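Local coordinates for protein type-iv like competence pilin ttha1218 (Thermus thermophilus, PDB 5G25) that probably serves as a type IV pilin-like component of the machinery that takes up DNA during natural competence, here represented by its soluble domain, at residues A[14-19]-A[38-43]; A[25-30]-A[84-89]; A[45-50]-A[71-76]. All coordinates share one frame; numbering follows the deposited sequence.

Contact 1: residues A[14-19]-A[38-43]; sequences REMENF and LALGGK
Apolar side chains carry most of this contact between helix 14-19 and the strand end and turn at 38-43. Leu40 sends its two methyls to different parts of the helix: CD1 lies 4.1 Å from CG of the Met16 chain, which runs crosswise over it, while CD2 lies 4.1 Å from Phe19 CB. Leu38 and Phe19 meet end on. The ring, set with CG anti to the backbone N (chi1 -171°), receives Leu38 CD1 over one face in a CH-pi contact, the methyl 3.9 Å from the centroid and displaced toward the rim, nearest to Phe19 CZ. Leu38 reaches the ring with CG in the crowded position between N and the carbonyl carbon (chi1 80°).

As in type IV pilins and pseudopilins, an N-terminal helix packs on an antiparallel sheet, and here it meets edge strand 36-40 and the turn that follows. Met16 and Leu40 both also touch Val77.

Glu15 contributes through its methylenes, with no hydrogen bond across the segments. Its CG rests 3.8 Å from Gly41 N, over a type I' turn from Leu40 to Lys43 whose positive phi angles at Gly41 and Gly42 glycine readily adopts. Asn18 ND2 gives Glu15 OE2 a weak hydrogen bond.

Contact 2: residues A[25-30]-A[84-89]; sequences QDPQGI and TVVYRP
Ile30 and Val86 meet end on at the buried side of this contact, with Ile30 CD1 3.6 Å from Val86 CG1. The same valine methyl is shared with the loop's proline, lying 4.0 Å from Pro27 CB. Pro27 in turn lays its ring against the departing strand: its CG is 3.8 Å from Tyr87 O and also touches Pro89 CD, the two proline rings set at a slant to each other. Farther out, the Gln28 chain runs across that of Arg88. Gln28 OE1 sits 3.2 Å from Arg88 CD, a contact with the methylene, while Gln28 NE2 lies over one face of the guanidinium toward its rim, the two planes 49° apart; no hydrogen bond joins the groups.

Gln28 is bent at chi2 (-52°), which folds the amide back toward the strand, and Arg88 is bent at chi2 and chi3, its NH2 making a weak hydrogen bond to Val68 O. At Arg88, an alanine would remove the chain that Gln28 lies against and the group bonded to Val68 O, and would probably leave the Gln28 amide less fixed. The loop is held by the Asp26–Arg22 salt bridge and by the bond from Gly29 N to Asp26 O, 2.9 Å. The contact thus brings the linker between helices 11-24 and 30-33 against the end of strand 80-87, where Arg24 bonds Val85 O and Thr84 OG1, and strand 70-77 pairs alongside.

Contact 3: residues A[45-50]-A[71-76]; sequences GTCTAI and FQVVLR
Six backbone hydrogen bonds join strands 45-50 and 71-76, two for each of three antiparallel pairs: Thr46 with Arg76, Thr48 with Val74, and Ile50 with Gln72. In every pair each residue gives its N-H to the other's carbonyl. The shortest runs from Thr46 N to Arg76 O at 2.7 Å, and the straightest from Val74 N to Thr48 O, at 2.8 Å and 173°. The latter acceptor is approached nearly along its C=O axis, whereas Val74 O receives Thr48 N in the carbonyl plane. Several of these oxygens gain a second, weaker donor: Thr48 O also faces Val73 CA at 3.4 Å, and Val74 O faces Cys47 CA.

This ladder forms the middle of the antiparallel sheet of the pilin-like domain. The alternate backbone groups look outward to its neighbours: Gly45 and Cys47 bond strand 36-40 through Leu38 and Gly36, while Phe71, Val73 and Leu75 bond strand 80-87 through Val86, Thr84 and Leu82.

Between the hydrogen-bonded pairs, the non-hydrogen-bonded pairs Cys47 with Leu75 and Ala49 with Val73 direct side chains to the helix-covered face. Cys47 SG, anti to the backbone N (chi1 -166°), is disulfide-bonded to Cys34 and lies between Val73 and Leu75, with Leu23 of helix 11-24 covering both Cys47 and Val73. Leu75 CD1 is pressed to 3.5 Å from Cys47 CB, a tight approach, and Ala49 CB touches Phe71 CD1 at 4.1 Å. On the other face the Ile50 and Gln72 chains run alongside each other, with Ile50 CD1 3.5 Å from Gln72 O and the amide oxygen a little farther off. Gln72 NE2 makes a weak hydrogen bond to Glu83.

In the fold
Contacts 2 and 3 are partly buried, contact 3 nearest the centre of the chain, and contact 1 is a surface contact. All three reach the same antiparallel sheet. Contact 3 is strand-to-strand and rests on regular backbone bonding, whereas contacts 1 and 2 have no hydrogen bond across their segments and depend on side-chain packing, with contact 2 adding a polar outer layer. The first two bring helix 11-24 against strand 36-40 and its turn in contact 1, and the loop after that helix against the end of strand 80-87 in contact 2. Contact 3 bridges them: its strands lie next to theirs in the sheet, Phe19 packs on Leu75, and Ile30 on Ala49.

Contact 1: residues A[14-19]-A[38-43]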
# COMPACT_ATOMS: atom_id res chain seq x y z
N ARG A 14 7.82 -4.52 -12.58
CA ARG A 14 6.60 -4.33 -13.34
C ARG A 14 5.39 -4.90 -12.58
O ARG A 14 4.36 -4.23 -12.47
CB ARG A 14 6.74 -4.98 -14.72
CG ARG A 14 5.86 -4.37 -15.81
CD ARG A 14 6.32 -4.77 -17.22
NE ARG A 14 7.76 -4.56 -17.44
CZ ARG A 14 8.65 -5.53 -17.71
NH1 ARG A 14 8.28 -6.80 -17.83
NH2 ARG A 14 9.93 -5.21 -17.87
N GLU A 15 5.52 -6.13 -12.06
CA GLU A 15 4.48 -6.78 -11.27
C GLU A 15 4.18 -6.07 -9.97
O GLU A 15 3.04 -6.07 -9.53
CB GLU A 15 4.89 -8.22 -10.93
CG GLU A 15 4.92 -9.12 -12.13
CD GLU A 15 3.57 -9.18 -12.77
OE1 GLU A 15 2.66 -9.86 -12.22
OE2 GLU A 15 3.42 -8.50 -13.81
N MET A 16 5.20 -5.50 -9.34
CA MET A 16 4.97 -4.75 -8.12
C MET A 16 4.11 -3.51 -8.47
O MET A 16 3.20 -3.15 -7.73
CB MET A 16 6.29 -4.34 -7.46
CG MET A 16 7.12 -5.48 -6.89
SD MET A 16 8.75 -4.89 -6.39
CE MET A 16 8.37 -4.06 -4.86
N GLU A 17 4.38 -2.89 -9.61
CA GLU A 17 3.58 -1.71 -10.03
C GLU A 17 2.13 -2.05 -10.37
O GLU A 17 1.22 -1.31 -9.99
CB GLU A 17 4.28 -0.94 -11.15
CG GLU A 17 5.57 -0.29 -10.62
CD GLU A 17 6.37 0.49 -11.65
OE1 GLU A 17 6.37 0.09 -12.83
OE2 GLU A 17 7.02 1.49 -11.24
N ASN A 18 1.93 -3.20 -11.01
CA ASN A 18 0.58 -3.66 -11.33
C ASN A 18 -0.22 -3.96 -10.10
O ASN A 18 -1.38 -3.63 -10.01
CB ASN A 18 0.63 -4.93 -12.18
CG ASN A 18 0.99 -4.64 -13.62
OD1 ASN A 18 0.64 -3.59 -14.17
ND2 ASN A 18 1.69 -5.56 -14.25
N PHE A 19 0.41 -4.60 -9.14
CA PHE A 19 -0.26 -4.94 -7.92
C PHE A 19 -0.57 -3.70 -7.14
O PHE A 19 -1.65 -3.58 -6.55
CB PHE A 19 0.57 -5.90 -7.08
CG PHE A 19 -0.18 -6.44 -5.92
CD1 PHE A 19 -1.20 -7.37 -6.12
CD2 PHE A 19 0.07 -5.98 -4.65
CE1 PHE A 19 -1.92 -7.84 -5.05
CE2 PHE A 19 -0.65 -6.46 -3.58
CZ PHE A 19 -1.64 -7.39 -3.77
N LEU A 38 3.33 -12.63 -0.25
CA LEU A 38 2.75 -13.00 -1.51
C LEU A 38 3.87 -13.09 -2.52
O LEU A 38 4.93 -12.51 -2.33
CB LEU A 38 1.70 -11.96 -1.97
CG LEU A 38 2.16 -10.66 -2.65
CD1 LEU A 38 0.94 -9.86 -3.08
CD2 LEU A 38 3.03 -9.81 -1.74
N ALA A 39 3.58 -13.81 -3.60
CA ALA A 39 4.45 -13.93 -4.75
C ALA A 39 4.09 -12.93 -5.84
O ALA A 39 2.92 -12.75 -6.17
CB ALA A 39 4.36 -15.32 -5.31
N LEU A 40 5.13 -12.32 -6.42
CA LEU A 40 5.03 -11.41 -7.55
C LEU A 40 6.22 -11.63 -8.48
O LEU A 40 7.38 -11.57 -8.05
CB LEU A 40 5.10 -9.97 -7.06
CG LEU A 40 3.85 -9.45 -6.34
CD1 LEU A 40 4.11 -8.08 -5.73
CD2 LEU A 40 2.68 -9.43 -7.32
N GLY A 41 5.92 -11.86 -9.76
CA GLY A 41 6.95 -12.09 -10.76
C GLY A 41 7.82 -13.29 -10.43
O GLY A 41 9.01 -13.30 -10.72
N GLY A 42 7.23 -14.30 -9.79
CA GLY A 42 7.95 -15.51 -9.48
C GLY A 42 8.76 -15.50 -8.19
O GLY A 42 9.34 -16.51 -7.83
N LYS A 43 8.78 -14.37 -7.48
CA LYS A 43 9.55 -14.25 -6.24
C LYS A 43 8.66 -14.01 -5.03
O LYS A 43 7.57 -13.45 -5.14
CB LYS A 43 10.56 -13.12 -6.35
CG LYS A 43 11.48 -13.19 -7.56
CD LYS A 43 12.25 -14.51 -7.62
CE LYS A 43 13.33 -14.48 -8.70
NZ LYS A 43 14.30 -13.38 -8.49

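Contact 2: residues A[25-30]-A[84-89]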
# COMPACT_ATOMS: atom_id res chain seq x y z
N GLN A 25 -6.86 1.07 -6.80
CA GLN A 25 -8.27 1.00 -7.21
C GLN A 25 -9.20 0.46 -6.11
O GLN A 25 -10.40 0.53 -6.28
CB GLN A 25 -8.42 0.11 -8.43
CG GLN A 25 -7.63 0.60 -9.63
CD GLN A 25 -7.48 -0.45 -10.71
OE1 GLN A 25 -7.87 -1.60 -10.54
NE2 GLN A 25 -6.90 -0.05 -11.84
N ASP A 26 -8.66 -0.09 -5.01
CA ASP A 26 -9.51 -0.82 -4.05
C ASP A 26 -9.11 -0.42 -2.64
O ASP A 26 -8.72 -1.26 -1.84
CB ASP A 26 -9.31 -2.32 -4.30
CG ASP A 26 -10.39 -3.20 -3.66
OD1 ASP A 26 -11.21 -2.74 -2.85
OD2 ASP A 26 -10.41 -4.41 -4.00
N PRO A 27 -9.22 0.88 -2.32
CA PRO A 27 -8.71 1.28 -1.01
C PRO A 27 -9.40 0.59 0.16
O PRO A 27 -8.74 0.29 1.14
CB PRO A 27 -8.95 2.80 -0.96
CG PRO A 27 -9.34 3.19 -2.37
CD PRO A 27 -9.96 1.97 -2.97
N GLN A 28 -10.70 0.33 0.06
CA GLN A 28 -11.44 -0.36 1.13
C GLN A 28 -11.05 -1.85 1.25
O GLN A 28 -11.33 -2.47 2.25
CB GLN A 28 -12.96 -0.27 0.90
CG GLN A 28 -13.53 1.13 0.84
CD GLN A 28 -13.14 1.98 2.03
OE1 GLN A 28 -12.27 2.85 1.93
NE2 GLN A 28 -13.78 1.75 3.17
N GLY A 29 -10.47 -2.42 0.18
CA GLY A 29 -9.98 -3.79 0.20
C GLY A 29 -8.55 -3.96 0.73
O GLY A 29 -8.12 -5.09 1.04
N ILE A 30 -7.83 -2.86 0.87
CA ILE A 30 -6.39 -2.91 1.22
C ILE A 30 -6.05 -3.73 2.50
O ILE A 30 -5.07 -4.46 2.51
CB ILE A 30 -5.80 -1.49 1.31
CG1 ILE A 30 -5.57 -0.94 -0.10
CG2 ILE A 30 -4.49 -1.45 2.08
CD1 ILE A 30 -5.06 0.49 -0.13
N THR A 84 4.06 3.76 -1.73
CA THR A 84 3.17 4.82 -2.17
C THR A 84 2.14 5.10 -1.08
O THR A 84 2.19 4.52 0.01
CB THR A 84 2.52 4.48 -3.53
OG1 THR A 84 2.06 5.69 -4.16
CG2 THR A 84 1.35 3.53 -3.37
N VAL A 85 1.23 6.03 -1.36
CA VAL A 85 0.14 6.37 -0.45
C VAL A 85 -1.13 6.18 -1.24
O VAL A 85 -1.25 6.64 -2.38
CB VAL A 85 0.24 7.81 0.08
CG1 VAL A 85 -0.98 8.19 0.91
CG2 VAL A 85 1.52 7.97 0.91
N VAL A 86 -2.06 5.43 -0.65
CA VAL A 86 -3.35 5.25 -1.24
C VAL A 86 -4.32 6.03 -0.37
O VAL A 86 -4.38 5.80 0.82
CB VAL A 86 -3.73 3.78 -1.32
CG1 VAL A 86 -5.13 3.63 -1.89
CG2 VAL A 86 -2.72 3.06 -2.19
N TYR A 87 -5.05 6.96 -0.98
CA TYR A 87 -6.00 7.78 -0.23
C TYR A 87 -7.32 7.07 -0.23
O TYR A 87 -7.68 6.39 -1.18
CB TYR A 87 -6.13 9.19 -0.84
CG TYR A 87 -4.87 10.01 -0.69
CD1 TYR A 87 -3.85 9.93 -1.63
CD2 TYR A 87 -4.69 10.84 0.42
CE1 TYR A 87 -2.68 10.65 -1.48
CE2 TYR A 87 -3.52 11.58 0.57
CZ TYR A 87 -2.51 11.47 -0.37
OH TYR A 87 -1.34 12.20 -0.22
N ARG A 88 -8.05 7.20 0.87
CA ARG A 88 -9.34 6.61 0.93
C ARG A 88 -10.40 7.63 0.51
O ARG A 88 -10.22 8.83 0.70
CB ARG A 88 -9.60 6.06 2.33
CG ARG A 88 -8.71 4.85 2.63
CD ARG A 88 -9.50 3.73 3.28
NE ARG A 88 -10.19 4.21 4.47
CZ ARG A 88 -10.59 3.44 5.47
NH1 ARG A 88 -10.41 2.13 5.44
NH2 ARG A 88 -11.18 4.01 6.50
N PRO A 89 -11.51 7.15 -0.09
CA PRO A 89 -12.55 8.08 -0.49
C PRO A 89 -13.12 8.81 0.71
O PRO A 89 -13.10 8.28 1.83
CB PRO A 89 -13.61 7.18 -1.12
CG PRO A 89 -12.88 5.93 -1.50
CD PRO A 89 -11.89 5.76 -0.39

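Contact 3: residues A[45-50]-A[71-76]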
# COMPACT_ATOMS: atom_id res chain seq x y z
N GLY A 45 7.55 -12.07 -1.74
CA GLY A 45 7.70 -10.77 -1.11
C GLY A 45 6.61 -10.51 -0.12
O GLY A 45 5.93 -11.41 0.32
N THR A 46 6.40 -9.25 0.20
CA THR A 46 5.46 -8.91 1.23
C THR A 46 4.82 -7.55 0.96
O THR A 46 5.42 -6.67 0.33
CB THR A 46 6.17 -8.92 2.62
OG1 THR A 46 5.21 -9.09 3.67
CG2 THR A 46 6.91 -7.69 2.87
N CYS A 47 3.60 -7.40 1.46
CA CYS A 47 2.87 -6.16 1.38
C CYS A 47 2.47 -5.78 2.78
O CYS A 47 1.85 -6.58 3.48
CB CYS A 47 1.61 -6.32 0.54
SG CYS A 47 0.87 -4.71 0.05
N THR A 48 2.79 -4.56 3.16
CA THR A 48 2.38 -3.99 4.42
C THR A 48 1.68 -2.64 4.17
O THR A 48 2.19 -1.80 3.43
CB THR A 48 3.60 -3.68 5.31
OG1 THR A 48 4.44 -4.83 5.43
CG2 THR A 48 3.16 -3.23 6.68
N ALA A 49 0.53 -2.46 4.82
CA ALA A 49 -0.28 -1.27 4.76
C ALA A 49 -0.42 -0.65 6.14
O ALA A 49 -1.05 -1.21 7.02
CB ALA A 49 -1.66 -1.60 4.19
N ILE A 50 0.12 0.55 6.30
CA ILE A 50 0.04 1.27 7.56
C ILE A 50 -1.08 2.31 7.49
O ILE A 50 -1.02 3.22 6.68
CB ILE A 50 1.39 1.98 7.84
CG1 ILE A 50 2.51 0.95 7.98
CG2 ILE A 50 1.31 2.88 9.07
CD1 ILE A 50 3.33 0.75 6.72
N PHE A 71 -3.64 4.93 3.43
CA PHE A 71 -2.69 3.89 3.82
C PHE A 71 -1.36 4.17 3.16
O PHE A 71 -1.31 4.45 1.97
CB PHE A 71 -3.13 2.50 3.36
CG PHE A 71 -4.34 1.98 4.06
CD1 PHE A 71 -4.22 1.40 5.33
CD2 PHE A 71 -5.59 2.04 3.46
CE1 PHE A 71 -5.33 0.92 5.98
CE2 PHE A 71 -6.70 1.53 4.11
CZ PHE A 71 -6.57 0.99 5.38
N GLN A 72 -0.29 4.04 3.94
CA GLN A 72 1.07 3.96 3.41
C GLN A 72 1.36 2.48 3.08
O GLN A 72 1.36 1.60 3.96
CB GLN A 72 2.06 4.51 4.43
CG GLN A 72 3.51 4.39 4.06
CD GLN A 72 4.45 4.50 5.28
OE1 GLN A 72 4.02 4.82 6.41
NE2 GLN A 72 5.72 4.24 5.06
N VAL A 73 1.55 2.20 1.81
CA VAL A 73 1.68 0.84 1.34
C VAL A 73 3.13 0.63 0.94
O VAL A 73 3.68 1.41 0.17
CB VAL A 73 0.76 0.61 0.12
CG1 VAL A 73 0.85 -0.83 -0.36
CG2 VAL A 73 -0.68 0.96 0.46
N VAL A 74 3.75 -0.41 1.52
CA VAL A 74 5.11 -0.80 1.18
C VAL A 74 5.09 -2.24 0.62
O VAL A 74 4.77 -3.20 1.32
CB VAL A 74 6.05 -0.71 2.38
CG1 VAL A 74 7.48 -1.02 1.98
CG2 VAL A 74 5.96 0.67 3.02
N LEU A 75 5.42 -2.36 -0.65
CA LEU A 75 5.56 -3.64 -1.32
C LEU A 75 7.06 -3.94 -1.42
O LEU A 75 7.84 -3.07 -1.85
CB LEU A 75 4.96 -3.52 -2.73
CG LEU A 75 4.17 -4.65 -3.36
CD1 LEU A 75 3.25 -5.34 -2.37
CD2 LEU A 75 3.36 -4.07 -4.53
N ARG A 76 7.46 -5.14 -1.00
CA ARG A 76 8.87 -5.57 -0.99
C ARG A 76 8.99 -6.95 -1.59
O ARG A 76 8.33 -7.89 -1.16
CB ARG A 76 9.44 -5.63 0.43
CG ARG A 76 9.72 -4.26 1.03
CD ARG A 76 10.47 -4.34 2.36
NE ARG A 76 11.31 -3.15 2.61
CZ ARG A 76 11.05 -2.21 3.52
NH1 ARG A 76 9.96 -2.28 4.30
NH2 ARG A 76 11.90 -1.19 3.66